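Local coordinates for protein NADH kinase POS5, mitochondrial (PDB 3AFO) that phosphorylates NADH, and with a twofold lower preference NAD(+), using ATP, and is a key source of the cellular reductant NADPH, at residues 7-12 and 98-103; 35-40 and 169-174; 44-49 and 61-66; 174-179 and 252-257. All blocks are in the same frame, centred on the assembly; numbering follows the deposited sequence.

In the fold
Contacts 1 and 3 lie together in the N-terminal alpha/beta part of the chain, their centres about 14 Å apart, and touch where Leu103 CD2 meets Ile63 CG2. Contact 2 sits about 18 Å from contact 3, centre to centre; residues 35-40 run on toward the strand of contact 3 through a short connection. Contacts 2 and 4 share Lys174 and the same antiparallel sheet, and Leu35 CB packs on Cys175 SG between them, although their centres are about 20 Å apart. Contact 4 comes nearest the bound NADH: the side chain of Arg178 is about 7 Å from it. Contact 1 is remote, its centre about 38 Å from that of contact 4.

Contact 1 (7-12 and 98-103); sequences FVKIKP and NRPHIL
Lys9 O is held by one N-H and one C-H: Leu103 N donates to it over 3.0 Å, nearly straight (169°) and close to the C=O axis, while Ile102 CA makes a CA-H...O contact beside it. The carbonyl oxygens of His101 and Leu103 are gripped in the same double fashion, the first by Lys9 N at 2.9 Å and Val8 CA, the second by Lys11 N and Ile10 CA. The short bond from His101 N to Phe7 O, 2.7 Å, is the most bent at 139°, its donor standing above the carbonyl plane. These four backbone bonds build a two-stranded parallel sheet, strand 8-12 beside strand 101-105. On one face Val8 CG1, anti to the backbone N, crosses obliquely to Leu103 CD1 at 3.9 Å; helix 79-86 packs on this face through Ala82, Ile85 and Ser86. The His101 ring presents its edge to Phe7 O, and its ND1 is hydrogen-bonded to His67. On the other face, CG and CD of Lys9 lie alongside Pro100 CG, each 3.7 Å from it, before the lysine bends away at chi3 (55°). The extended chain of Lys11 instead crosses Ile102, with CD 3.8 Å from Ile102 CG2 and Lys11 NZ beyond it near Ile102 CD1.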
loop_
_atom_site.group_PDB
_atom_site.type_symbol
_atom_site.label_atom_id
_atom_site.label_comp_id
_atom_site.label_asym_id
_atom_site.label_seq_id
_atom_site.Cartn_x
_atom_site.Cartn_y
_atom_site.Cartn_z
ATOM N N PHE A 7 -8.629 -29.013 50.328
ATOM C CA PHE A 7 -9.344 -29.652 49.214
ATOM C C PHE A 7 -8.489 -29.726 47.936
ATOM O O PHE A 7 -8.928 -30.238 46.902
ATOM C CB PHE A 7 -10.664 -28.924 48.928
ATOM C CG PHE A 7 -11.659 -28.982 50.065
ATOM C CD1 PHE A 7 -11.708 -30.087 50.924
ATOM C CD2 PHE A 7 -12.562 -27.941 50.262
ATOM C CE1 PHE A 7 -12.633 -30.142 51.971
ATOM C CE2 PHE A 7 -13.496 -27.991 51.297
ATOM C CZ PHE A 7 -13.529 -29.091 52.155
ATOM N N VAL A 8 -7.275 -29.192 48.021
ATOM C CA VAL A 8 -6.321 -29.218 46.920
ATOM C C VAL A 8 -4.966 -29.706 47.422
ATOM O O VAL A 8 -4.455 -29.207 48.424
ATOM C CB VAL A 8 -6.143 -27.803 46.282
ATOM C CG1 VAL A 8 -4.926 -27.760 45.338
ATOM C CG2 VAL A 8 -7.399 -27.385 45.543
ATOM N N LYS A 9 -4.401 -30.693 46.735
ATOM C CA LYS A 9 -3.019 -31.096 46.967
ATOM C C LYS A 9 -2.193 -30.790 45.727
ATOM O O LYS A 9 -2.593 -31.116 44.609
ATOM C CB LYS A 9 -2.923 -32.587 47.314
ATOM C CG LYS A 9 -3.350 -32.928 48.735
ATOM C CD LYS A 9 -3.086 -34.397 49.053
ATOM C CE LYS A 9 -1.633 -34.774 48.802
ATOM N NZ LYS A 9 -1.446 -36.252 48.866
ATOM N N ILE A 10 -1.048 -30.152 45.935
ATOM C CA ILE A 10 -0.116 -29.841 44.849
ATOM C C ILE A 10 0.983 -30.910 44.843
ATOM O O ILE A 10 1.706 -31.044 45.829
ATOM C CB ILE A 10 0.496 -28.428 45.008
ATOM C CG1 ILE A 10 -0.603 -27.355 44.975
ATOM C CG2 ILE A 10 1.539 -28.168 43.920
ATOM C CD1 ILE A 10 -0.136 -25.959 45.416
ATOM N N LYS A 11 1.088 -31.655 43.740
ATOM C CA LYS A 11 2.038 -32.778 43.610
ATOM C C LYS A 11 3.081 -32.562 42.499
ATOM O O LYS A 11 2.785 -31.908 41.489
ATOM C CB LYS A 11 1.284 -34.086 43.348
ATOM C CG LYS A 11 0.550 -34.635 44.565
ATOM C CD LYS A 11 -0.003 -36.018 44.300
ATOM C CE LYS A 11 -0.921 -36.467 45.423
ATOM N NZ LYS A 11 -1.452 -37.840 45.160
ATOM N N PRO A 12 4.304 -33.115 42.679
ATOM C CA PRO A 12 5.345 -33.015 41.641
ATOM C C PRO A 12 4.877 -33.623 40.327
ATOM O O PRO A 12 4.366 -34.745 40.318
ATOM C CB PRO A 12 6.496 -33.844 42.221
ATOM C CG PRO A 12 6.280 -33.771 43.717
ATOM C CD PRO A 12 4.797 -33.826 43.878
ATOM N N ASN A 98 -11.163 -37.109 51.602
ATOM C CA ASN A 98 -9.943 -37.865 51.338
ATOM C C ASN A 98 -9.577 -37.915 49.860
ATOM O O ASN A 98 -8.604 -38.567 49.480
ATOM C CB ASN A 98 -10.036 -39.265 51.926
ATOM C CG ASN A 98 -9.838 -39.266 53.421
ATOM O OD1 ASN A 98 -10.803 -39.302 54.190
ATOM N ND2 ASN A 98 -8.582 -39.191 53.849
ATOM N N ARG A 99 -10.354 -37.210 49.038
ATOM C CA ARG A 99 -10.070 -37.095 47.607
ATOM C C ARG A 99 -9.989 -35.622 47.196
ATOM O O ARG A 99 -10.913 -35.106 46.563
ATOM C CB ARG A 99 -11.137 -37.829 46.785
ATOM C CG ARG A 99 -11.109 -39.352 46.949
ATOM C CD ARG A 99 -12.313 -39.989 46.296
ATOM N NE ARG A 99 -12.331 -39.769 44.852
ATOM C CZ ARG A 99 -13.426 -39.832 44.104
ATOM N NH1 ARG A 99 -14.596 -40.105 44.661
ATOM N NH2 ARG A 99 -13.353 -39.620 42.796
ATOM N N PRO A 100 -8.885 -34.941 47.560
ATOM C CA PRO A 100 -8.720 -33.545 47.156
ATOM C C PRO A 100 -8.433 -33.414 45.654
ATOM O O PRO A 100 -7.989 -34.380 45.014
ATOM C CB PRO A 100 -7.502 -33.084 47.964
ATOM C CG PRO A 100 -6.721 -34.320 48.213
ATOM C CD PRO A 100 -7.733 -35.427 48.343
ATOM N N HIS A 101 -8.711 -32.234 45.098
ATOM C CA HIS A 101 -8.284 -31.917 43.743
ATOM C C HIS A 101 -6.769 -31.972 43.717
ATOM O O HIS A 101 -6.111 -31.344 44.536
ATOM C CB HIS A 101 -8.769 -30.520 43.345
ATOM C CG HIS A 101 -10.255 -30.420 43.213
ATOM N ND1 HIS A 101 -10.920 -30.751 42.054
ATOM C CD2 HIS A 101 -11.207 -30.045 44.101
ATOM C CE1 HIS A 101 -12.220 -30.579 42.230
ATOM N NE2 HIS A 101 -12.419 -30.157 43.465
ATOM N N ILE A 102 -6.215 -32.735 42.786
ATOM C CA ILE A 102 -4.766 -32.809 42.649
ATOM C C ILE A 102 -4.308 -31.965 41.460
ATOM O O ILE A 102 -4.846 -32.083 40.371
ATOM C CB ILE A 102 -4.265 -34.267 42.500
ATOM C CG1 ILE A 102 -4.723 -35.115 43.698
ATOM C CG2 ILE A 102 -2.744 -34.282 42.370
ATOM C CD1 ILE A 102 -4.578 -36.619 43.495
ATOM N N LEU A 103 -3.334 -31.100 41.707
ATOM C CA LEU A 103 -2.720 -30.278 40.681
ATOM C C LEU A 103 -1.259 -30.660 40.619
ATOM O O LEU A 103 -0.537 -30.506 41.602
ATOM C CB LEU A 103 -2.826 -28.791 41.044
ATOM C CG LEU A 103 -4.231 -28.214 41.271
ATOM C CD1 LEU A 103 -4.125 -26.734 41.623
ATOM C CD2 LEU A 103 -5.139 -28.432 40.053
#

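Contact 2 (35-40 and 169-174); sequences LIWQNP and ISSRAK
One face of the Trp37 indole carries Leu35 CD1, 4.1 Å above the plane and offset toward the rim; Ser171 OG and Ile169 O approach the ring obliquely at CD1, and NE1 is hydrogen-bonded to Val168 O. The ring thus sits against the end of helix 161-169, which closes in a Schellman motif with Ser171, of positive phi (59°), as its C-prime residue. Past the helix end, the Ser171 side chain points toward segment 35-40, and Ser171 OG, anti to the carbonyl carbon (chi1 -63°), accepts a bond of 3.0 Å from Trp37 N. Ile36 CG2 touches the same oxygen at 4.0 Å. The guanidinium of Arg172 has Ser170 CB 3.2 Å above one face and is paired with Glu167 in a salt bridge. Two residues before Trp37, Leu35 N donates nearly straight (170°) to Ala173 O over 3.0 Å, where the strand meets the approach to strand 174-186. Leu35 O has a CA-H...O contact from Ser171 and a bond from a water, which in turn accepts from Ala173 N at 3.0 Å.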
loop_
_atom_site.group_PDB
_atom_site.type_symbol
_atom_site.label_atom_id
_atom_site.label_comp_id
_atom_site.label_asym_id
_atom_site.label_seq_id
_atom_site.Cartn_x
_atom_site.Cartn_y
_atom_site.Cartn_z
ATOM N N LEU A 35 -6.732 -36.177 14.944
ATOM C CA LEU A 35 -5.967 -36.418 16.161
ATOM C C LEU A 35 -6.442 -37.727 16.821
ATOM O O LEU A 35 -7.525 -37.789 17.397
ATOM C CB LEU A 35 -6.100 -35.228 17.124
ATOM C CG LEU A 35 -5.511 -35.300 18.544
ATOM C CD1 LEU A 35 -4.028 -35.548 18.533
ATOM C CD2 LEU A 35 -5.811 -34.035 19.321
ATOM N N ILE A 36 -5.631 -38.770 16.705
ATOM C CA ILE A 36 -5.986 -40.084 17.244
ATOM C C ILE A 36 -4.928 -40.485 18.261
ATOM O O ILE A 36 -3.740 -40.588 17.938
ATOM C CB ILE A 36 -6.187 -41.150 16.115
ATOM C CG1 ILE A 36 -7.313 -40.703 15.172
ATOM C CG2 ILE A 36 -6.538 -42.533 16.706
ATOM C CD1 ILE A 36 -7.346 -41.403 13.832
ATOM N N TRP A 37 -5.368 -40.665 19.499
ATOM C CA TRP A 37 -4.479 -40.991 20.599
ATOM C C TRP A 37 -4.069 -42.462 20.531
ATOM O O TRP A 37 -4.925 -43.348 20.574
ATOM C CB TRP A 37 -5.159 -40.669 21.934
ATOM C CG TRP A 37 -5.546 -39.212 22.060
ATOM C CD1 TRP A 37 -6.793 -38.673 21.909
ATOM C CD2 TRP A 37 -4.668 -38.117 22.341
ATOM N NE1 TRP A 37 -6.748 -37.306 22.082
ATOM C CE2 TRP A 37 -5.455 -36.941 22.354
ATOM C CE3 TRP A 37 -3.293 -38.016 22.592
ATOM C CZ2 TRP A 37 -4.909 -35.682 22.603
ATOM C CZ3 TRP A 37 -2.754 -36.766 22.841
ATOM C CH2 TRP A 37 -3.558 -35.615 22.844
ATOM N N GLN A 38 -2.769 -42.718 20.392
ATOM C CA GLN A 38 -2.273 -44.099 20.440
ATOM C C GLN A 38 -2.348 -44.639 21.875
ATOM O O GLN A 38 -2.978 -45.670 22.111
ATOM C CB GLN A 38 -0.872 -44.246 19.841
ATOM C CG GLN A 38 -0.525 -45.715 19.552
ATOM C CD GLN A 38 0.813 -45.909 18.867
ATOM O OE1 GLN A 38 1.859 -45.476 19.362
ATOM N NE2 GLN A 38 0.790 -46.589 17.728
ATOM N N ASN A 39 -1.714 -43.940 22.819
ATOM C CA ASN A 39 -2.001 -44.129 24.243
ATOM C C ASN A 39 -3.114 -43.151 24.611
ATOM O O ASN A 39 -3.108 -42.023 24.125
ATOM C CB ASN A 39 -0.784 -43.820 25.135
ATOM C CG ASN A 39 0.544 -44.236 24.519
ATOM O OD1 ASN A 39 0.603 -45.076 23.624
ATOM N ND2 ASN A 39 1.623 -43.646 25.011
ATOM N N PRO A 40 -4.068 -43.569 25.469
ATOM C CA PRO A 40 -5.154 -42.663 25.877
ATOM C C PRO A 40 -4.662 -41.322 26.445
ATOM O O PRO A 40 -3.609 -41.259 27.084
ATOM C CB PRO A 40 -5.896 -43.467 26.952
ATOM C CG PRO A 40 -5.632 -44.915 26.581
ATOM C CD PRO A 40 -4.212 -44.910 26.079
ATOM N N ILE A 169 -10.647 -35.980 23.392
ATOM C CA ILE A 169 -10.225 -37.182 24.122
ATOM C C ILE A 169 -10.706 -38.491 23.460
ATOM O O ILE A 169 -10.036 -39.516 23.539
ATOM C CB ILE A 169 -10.606 -37.089 25.649
ATOM C CG1 ILE A 169 -9.959 -38.222 26.461
ATOM C CG2 ILE A 169 -12.130 -37.000 25.861
ATOM C CD1 ILE A 169 -9.811 -37.894 27.957
ATOM N N SER A 170 -11.848 -38.439 22.783
ATOM C CA SER A 170 -12.405 -39.607 22.103
ATOM C C SER A 170 -11.798 -39.838 20.714
ATOM O O SER A 170 -12.325 -40.634 19.936
ATOM C CB SER A 170 -13.914 -39.462 21.947
ATOM O OG SER A 170 -14.536 -39.088 23.163
ATOM N N SER A 171 -10.706 -39.142 20.408
ATOM C CA SER A 171 -10.043 -39.234 19.091
ATOM C C SER A 171 -10.943 -38.863 17.903
ATOM O O SER A 171 -10.791 -39.416 16.810
ATOM C CB SER A 171 -9.408 -40.626 18.879
ATOM O OG SER A 171 -8.387 -40.877 19.830
ATOM N N ARG A 172 -11.865 -37.922 18.102
ATOM C CA ARG A 172 -12.726 -37.454 16.997
ATOM C C ARG A 172 -12.437 -36.014 16.510
ATOM O O ARG A 172 -13.141 -35.494 15.641
ATOM C CB ARG A 172 -14.208 -37.582 17.360
ATOM C CG ARG A 172 -14.660 -39.020 17.675
ATOM C CD ARG A 172 -16.172 -39.093 17.769
ATOM N NE ARG A 172 -16.684 -38.364 18.930
ATOM C CZ ARG A 172 -16.909 -38.919 20.119
ATOM N NH1 ARG A 172 -16.670 -40.214 20.307
ATOM N NH2 ARG A 172 -17.368 -38.182 21.125
ATOM N N ALA A 173 -11.424 -35.377 17.080
ATOM C CA ALA A 173 -11.084 -34.009 16.701
ATOM C C ALA A 173 -10.117 -33.986 15.525
ATOM O O ALA A 173 -9.423 -34.978 15.246
ATOM C CB ALA A 173 -10.487 -33.261 17.883
ATOM N N LYS A 174 -10.069 -32.838 14.850
ATOM C CA LYS A 174 -9.113 -32.605 13.769
ATOM C C LYS A 174 -8.284 -31.360 14.061
ATOM O O LYS A 174 -8.749 -30.445 14.751
ATOM C CB LYS A 174 -9.837 -32.472 12.434
ATOM C CG LYS A 174 -10.307 -33.807 11.874
ATOM C CD LYS A 174 -11.037 -33.624 10.566
ATOM C CE LYS A 174 -11.610 -34.930 10.072
ATOM N NZ LYS A 174 -12.346 -34.678 8.804
HETATM O O HOH W 1 -9.174 -36.072 18.900
#

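Contact 3 (44-49 and 61-66); sequences VYITKK and EFITHL
Ile46 points its CD1 methyl into the angle between three side chains of helix 53-69. With chi1 of -47°, CG1 lies anti to the carbonyl carbon, and a nearly extended chi2 (163°) carries CD1 out from the sheet. Its closest partner is Ile63 CG1, 3.6 Å away; the two isoleucines cross obliquely, the CB of Ile63 pointing to the flank of the contact while CG1, anti to the carbonyl carbon, brings the branch against Ile46. Phe62, whose CG is anti to the backbone N, offers the edge of its ring rather than a face: CD2 stands 3.8 Å from Ile46 CD1, which lies near the ring plane. One face of the ring is taken within the helix by Leu66, one turn on, with CG 4.1 Å above the plane and offset toward the rim. Leu66 CD1 meets Ile46 CD1 at 4.2 Å and also approaches Val44 CG1, at 4.4 Å. Val44 and Ile46, two residues apart, direct their side chains to the same side of the strand. The buried partners are purely apolar, so packing alone joins the segments. Val75 of strand 74-76 touches Ile46, Ile63 and Leu66, and Leu121 of strand 117-122 touches Ile46. Segment axes 10.9 Å apart and nearly antiparallel, at 164°, suit the beta-alpha-beta crossover of strand 43-48, helix 53-69 and strand 74-76, which belongs to the parallel sheet of the N-terminal domain.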
loop_
_atom_site.group_PDB
_atom_site.type_symbol
_atom_site.label_atom_id
_atom_site.label_comp_id
_atom_site.label_asym_id
_atom_site.label_seq_id
_atom_site.Cartn_x
_atom_site.Cartn_y
_atom_site.Cartn_z
ATOM N N VAL A 44 -2.927 -33.393 30.952
ATOM C CA VAL A 44 -3.409 -32.158 30.341
ATOM C C VAL A 44 -2.771 -30.954 31.024
ATOM O O VAL A 44 -3.036 -30.681 32.194
ATOM C CB VAL A 44 -4.954 -32.079 30.402
ATOM C CG1 VAL A 44 -5.477 -30.777 29.763
ATOM C CG2 VAL A 44 -5.576 -33.299 29.698
ATOM N N TYR A 45 -1.921 -30.244 30.287
ATOM C CA TYR A 45 -1.312 -28.996 30.754
ATOM C C TYR A 45 -2.184 -27.782 30.402
ATOM O O TYR A 45 -2.531 -27.566 29.235
ATOM C CB TYR A 45 0.092 -28.845 30.171
ATOM C CG TYR A 45 0.813 -27.551 30.483
ATOM C CD1 TYR A 45 0.822 -27.021 31.770
ATOM C CD2 TYR A 45 1.529 -26.882 29.490
ATOM C CE1 TYR A 45 1.498 -25.845 32.057
ATOM C CE2 TYR A 45 2.219 -25.704 29.768
ATOM C CZ TYR A 45 2.197 -25.193 31.053
ATOM O OH TYR A 45 2.872 -24.030 31.346
ATOM N N ILE A 46 -2.528 -26.995 31.419
ATOM C CA ILE A 46 -3.432 -25.863 31.232
ATOM C C ILE A 46 -2.738 -24.563 31.591
ATOM O O ILE A 46 -2.165 -24.431 32.681
ATOM C CB ILE A 46 -4.736 -25.998 32.070
ATOM C CG1 ILE A 46 -5.341 -27.393 31.917
ATOM C CG2 ILE A 46 -5.762 -24.930 31.653
ATOM C CD1 ILE A 46 -6.344 -27.732 32.987
ATOM N N THR A 47 -2.781 -23.609 30.663
ATOM C CA THR A 47 -2.220 -22.282 30.883
ATOM C C THR A 47 -3.311 -21.239 30.693
ATOM O O THR A 47 -4.290 -21.478 29.984
ATOM C CB THR A 47 -1.067 -21.978 29.902
ATOM O OG1 THR A 47 -1.590 -21.813 28.578
ATOM C CG2 THR A 47 -0.072 -23.103 29.894
ATOM N N LYS A 48 -3.140 -20.085 31.330
ATOM C CA LYS A 48 -4.129 -19.011 31.216
ATOM C C LYS A 48 -3.466 -17.654 31.110
ATOM O O LYS A 48 -2.324 -17.472 31.517
ATOM C CB LYS A 48 -5.101 -19.029 32.399
ATOM C CG LYS A 48 -4.465 -18.716 33.754
ATOM C CD LYS A 48 -5.519 -18.675 34.853
ATOM C CE LYS A 48 -4.884 -18.516 36.241
ATOM N NZ LYS A 48 -4.046 -17.278 36.372
ATOM N N LYS A 49 -4.198 -16.697 30.556
ATOM C CA LYS A 49 -3.728 -15.331 30.545
ATOM C C LYS A 49 -3.693 -14.852 31.997
ATOM O O LYS A 49 -4.698 -14.951 32.713
ATOM C CB LYS A 49 -4.633 -14.454 29.682
ATOM C CG LYS A 49 -4.106 -13.024 29.533
ATOM C CD LYS A 49 -5.006 -12.204 28.644
ATOM C CE LYS A 49 -4.689 -10.734 28.783
ATOM N NZ LYS A 49 -5.888 -9.961 28.376
ATOM N N GLU A 61 -12.983 -23.918 36.700
ATOM C CA GLU A 61 -14.158 -24.589 36.148
ATOM C C GLU A 61 -13.777 -25.738 35.205
ATOM O O GLU A 61 -14.433 -26.792 35.186
ATOM C CB GLU A 61 -15.050 -23.560 35.442
ATOM C CG GLU A 61 -16.388 -24.082 34.948
ATOM C CD GLU A 61 -17.188 -23.026 34.177
ATOM O OE1 GLU A 61 -16.928 -21.814 34.348
ATOM O OE2 GLU A 61 -18.083 -23.413 33.395
ATOM N N PHE A 62 -12.715 -25.546 34.426
ATOM C CA PHE A 62 -12.291 -26.584 33.504
ATOM C C PHE A 62 -11.708 -27.787 34.251
ATOM O O PHE A 62 -12.055 -28.927 33.963
ATOM C CB PHE A 62 -11.286 -26.033 32.486
ATOM C CG PHE A 62 -10.947 -26.998 31.398
ATOM C CD1 PHE A 62 -11.930 -27.462 30.534
ATOM C CD2 PHE A 62 -9.640 -27.435 31.223
ATOM C CE1 PHE A 62 -11.617 -28.371 29.499
ATOM C CE2 PHE A 62 -9.323 -28.333 30.201
ATOM C CZ PHE A 62 -10.316 -28.803 29.344
ATOM N N ILE A 63 -10.831 -27.510 35.210
ATOM C CA ILE A 63 -10.187 -28.527 36.040
ATOM C C ILE A 63 -11.211 -29.323 36.861
ATOM O O ILE A 63 -11.088 -30.547 36.999
ATOM C CB ILE A 63 -9.135 -27.883 36.966
ATOM C CG1 ILE A 63 -7.976 -27.319 36.132
ATOM C CG2 ILE A 63 -8.622 -28.894 38.009
ATOM C CD1 ILE A 63 -6.996 -26.460 36.902
ATOM N N THR A 64 -12.209 -28.617 37.398
ATOM C CA THR A 64 -13.343 -29.239 38.100
ATOM C C THR A 64 -14.052 -30.243 37.181
ATOM O O THR A 64 -14.269 -31.401 37.563
ATOM C CB THR A 64 -14.307 -28.161 38.686
ATOM O OG1 THR A 64 -13.608 -27.391 39.670
ATOM C CG2 THR A 64 -15.553 -28.782 39.351
ATOM N N HIS A 65 -14.361 -29.816 35.957
ATOM C CA HIS A 65 -14.949 -30.702 34.961
ATOM C C HIS A 65 -14.097 -31.947 34.657
ATOM O O HIS A 65 -14.626 -33.055 34.586
ATOM C CB HIS A 65 -15.262 -29.938 33.669
ATOM C CG HIS A 65 -15.695 -30.818 32.541
ATOM N ND1 HIS A 65 -16.864 -31.548 32.572
ATOM C CD2 HIS A 65 -15.122 -31.077 31.341
ATOM C CE1 HIS A 65 -16.988 -32.224 31.443
ATOM N NE2 HIS A 65 -15.946 -31.952 30.679
ATOM N N LEU A 66 -12.794 -31.767 34.462
ATOM C CA LEU A 66 -11.903 -32.898 34.191
ATOM C C LEU A 66 -11.898 -33.892 35.359
ATOM O O LEU A 66 -11.997 -35.106 35.162
ATOM C CB LEU A 66 -10.477 -32.414 33.896
ATOM C CG LEU A 66 -10.323 -31.487 32.678
ATOM C CD1 LEU A 66 -8.886 -31.029 32.523
ATOM C CD2 LEU A 66 -10.834 -32.181 31.408
#

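Contact 4 (174-179 and 252-257); sequences KCLHRT and VSPLVP
A type I beta turn from Ser253 to Val256, which also holds an ST turn with Ser253 OG accepting from Leu255 N, leans against the first part of strand 174-186. The Pro254 and Leu176 side chains cross at about a right angle, Leu176 CD2 being 3.9 Å from Pro254 CG. The other methyl, Leu176 CD1, reaches Leu255 CD2 at 3.8 Å. Leu176 CD2 also lies 3.5 Å above the guanidinium plane of Arg178, over its centre, so that the arginine, extended from CG to NE, is flanked by leucine while its NH1 lies 3.8 Å from Pro254 CB. NH1 is hydrogen-bonded to Thr238. Trp364 of helix 363-370 also packs on Pro254, and Pro277 of the second subunit touches Leu255. Polar linkage across the contact is by water: one donates to both His177 O, at 2.6 Å, and Pro254 O, while a second donates to Pro254 O and accepts from Thr179 N. Pro254 O therefore receives two water hydrogens, and strand and turn are joined by apolar packing and solvent rather than direct hydrogen bonds.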
loop_
_atom_site.group_PDB
_atom_site.type_symbol
_atom_site.label_atom_id
_atom_site.label_comp_id
_atom_site.label_asym_id
_atom_site.label_seq_id
_atom_site.Cartn_x
_atom_site.Cartn_y
_atom_site.Cartn_z
ATOM N N LYS A 174 -10.069 -32.838 14.850
ATOM C CA LYS A 174 -9.113 -32.605 13.769
ATOM C C LYS A 174 -8.284 -31.360 14.061
ATOM O O LYS A 174 -8.749 -30.445 14.751
ATOM C CB LYS A 174 -9.837 -32.472 12.434
ATOM C CG LYS A 174 -10.307 -33.807 11.874
ATOM C CD LYS A 174 -11.037 -33.624 10.566
ATOM C CE LYS A 174 -11.610 -34.930 10.072
ATOM N NZ LYS A 174 -12.346 -34.678 8.804
ATOM N N CYS A 175 -7.060 -31.343 13.538
ATOM C CA CYS A 175 -6.099 -30.280 13.806
ATOM C C CYS A 175 -5.566 -29.672 12.512
ATOM O O CYS A 175 -5.402 -30.375 11.508
ATOM C CB CYS A 175 -4.909 -30.831 14.585
ATOM S SG CYS A 175 -5.263 -31.297 16.293
ATOM N N LEU A 176 -5.301 -28.370 12.568
ATOM C CA LEU A 176 -4.541 -27.666 11.556
ATOM C C LEU A 176 -3.072 -27.658 11.957
ATOM O O LEU A 176 -2.714 -27.322 13.105
ATOM C CB LEU A 176 -5.044 -26.218 11.431
ATOM C CG LEU A 176 -4.211 -25.229 10.604
ATOM C CD1 LEU A 176 -4.531 -25.369 9.106
ATOM C CD2 LEU A 176 -4.464 -23.814 11.098
ATOM N N HIS A 177 -2.223 -28.027 11.005
ATOM C CA HIS A 177 -0.785 -27.958 11.192
ATOM C C HIS A 177 -0.263 -26.549 10.919
ATOM O O HIS A 177 -0.573 -25.951 9.884
ATOM C CB HIS A 177 -0.073 -28.978 10.302
ATOM C CG HIS A 177 1.408 -28.944 10.439
ATOM N ND1 HIS A 177 2.064 -29.522 11.503
ATOM C CD2 HIS A 177 2.365 -28.375 9.669
ATOM C CE1 HIS A 177 3.364 -29.328 11.372
ATOM N NE2 HIS A 177 3.573 -28.627 10.272
ATOM N N ARG A 178 0.494 -26.011 11.868
ATOM C CA ARG A 178 1.135 -24.711 11.708
ATOM C C ARG A 178 2.624 -24.922 11.862
ATOM O O ARG A 178 3.064 -25.555 12.823
ATOM C CB ARG A 178 0.642 -23.708 12.753
ATOM C CG ARG A 178 -0.861 -23.421 12.752
ATOM C CD ARG A 178 -1.187 -22.394 13.853
ATOM N NE ARG A 178 -2.611 -22.062 13.987
ATOM C CZ ARG A 178 -3.288 -21.255 13.165
ATOM N NH1 ARG A 178 -2.698 -20.713 12.098
ATOM N NH2 ARG A 178 -4.575 -21.015 13.391
ATOM N N THR A 179 3.397 -24.389 10.923
ATOM C CA THR A 179 4.848 -24.551 10.922
ATOM C C THR A 179 5.514 -23.573 11.890
ATOM O O THR A 179 4.902 -22.586 12.297
ATOM C CB THR A 179 5.417 -24.367 9.501
ATOM O OG1 THR A 179 6.843 -24.508 9.528
ATOM C CG2 THR A 179 5.055 -23.000 8.975
ATOM N N VAL A 252 -1.757 -14.719 4.352
ATOM C CA VAL A 252 -1.265 -15.967 3.802
ATOM C C VAL A 252 -1.917 -17.130 4.537
ATOM O O VAL A 252 -1.837 -17.215 5.761
ATOM C CB VAL A 252 0.267 -16.051 3.912
ATOM C CG1 VAL A 252 0.784 -17.343 3.270
ATOM C CG2 VAL A 252 0.915 -14.819 3.247
ATOM N N SER A 253 -2.579 -18.003 3.790
ATOM C CA SER A 253 -3.182 -19.192 4.373
ATOM C C SER A 253 -2.140 -20.051 5.111
ATOM O O SER A 253 -1.040 -20.285 4.583
ATOM C CB SER A 253 -3.865 -20.030 3.296
ATOM O OG SER A 253 -3.951 -21.388 3.714
ATOM N N PRO A 254 -2.492 -20.547 6.318
ATOM C CA PRO A 254 -1.539 -21.364 7.090
ATOM C C PRO A 254 -1.199 -22.695 6.425
ATOM O O PRO A 254 -0.344 -23.428 6.925
ATOM C CB PRO A 254 -2.253 -21.580 8.430
ATOM C CG PRO A 254 -3.720 -21.425 8.092
ATOM C CD PRO A 254 -3.736 -20.311 7.070
ATOM N N LEU A 255 -1.857 -23.008 5.310
ATOM C CA LEU A 255 -1.496 -24.200 4.527
ATOM C C LEU A 255 -0.408 -23.953 3.477
ATOM O O LEU A 255 0.069 -24.893 2.844
ATOM C CB LEU A 255 -2.738 -24.799 3.846
ATOM C CG LEU A 255 -3.856 -25.327 4.747
ATOM C CD1 LEU A 255 -5.015 -25.833 3.868
ATOM C CD2 LEU A 255 -3.335 -26.413 5.679
ATOM N N VAL A 256 -0.022 -22.692 3.287
ATOM C CA VAL A 256 1.017 -22.346 2.315
ATOM C C VAL A 256 2.365 -22.514 2.999
ATOM O O VAL A 256 2.555 -21.991 4.106
ATOM C CB VAL A 256 0.861 -20.869 1.809
ATOM C CG1 VAL A 256 2.060 -20.445 0.945
ATOM C CG2 VAL A 256 -0.442 -20.697 1.030
ATOM N N PRO A 257 3.305 -23.255 2.365
ATOM C CA PRO A 257 4.654 -23.273 2.920
ATOM C C PRO A 257 5.451 -22.071 2.410
ATOM O O PRO A 257 5.816 -22.024 1.244
ATOM C CB PRO A 257 5.253 -24.588 2.386
ATOM C CG PRO A 257 4.274 -25.143 1.400
ATOM C CD PRO A 257 3.191 -24.122 1.177
HETATM O O HOH W 2 -0.091 -26.258 7.371
HETATM O O HOH W 3 1.899 -22.946 8.537
#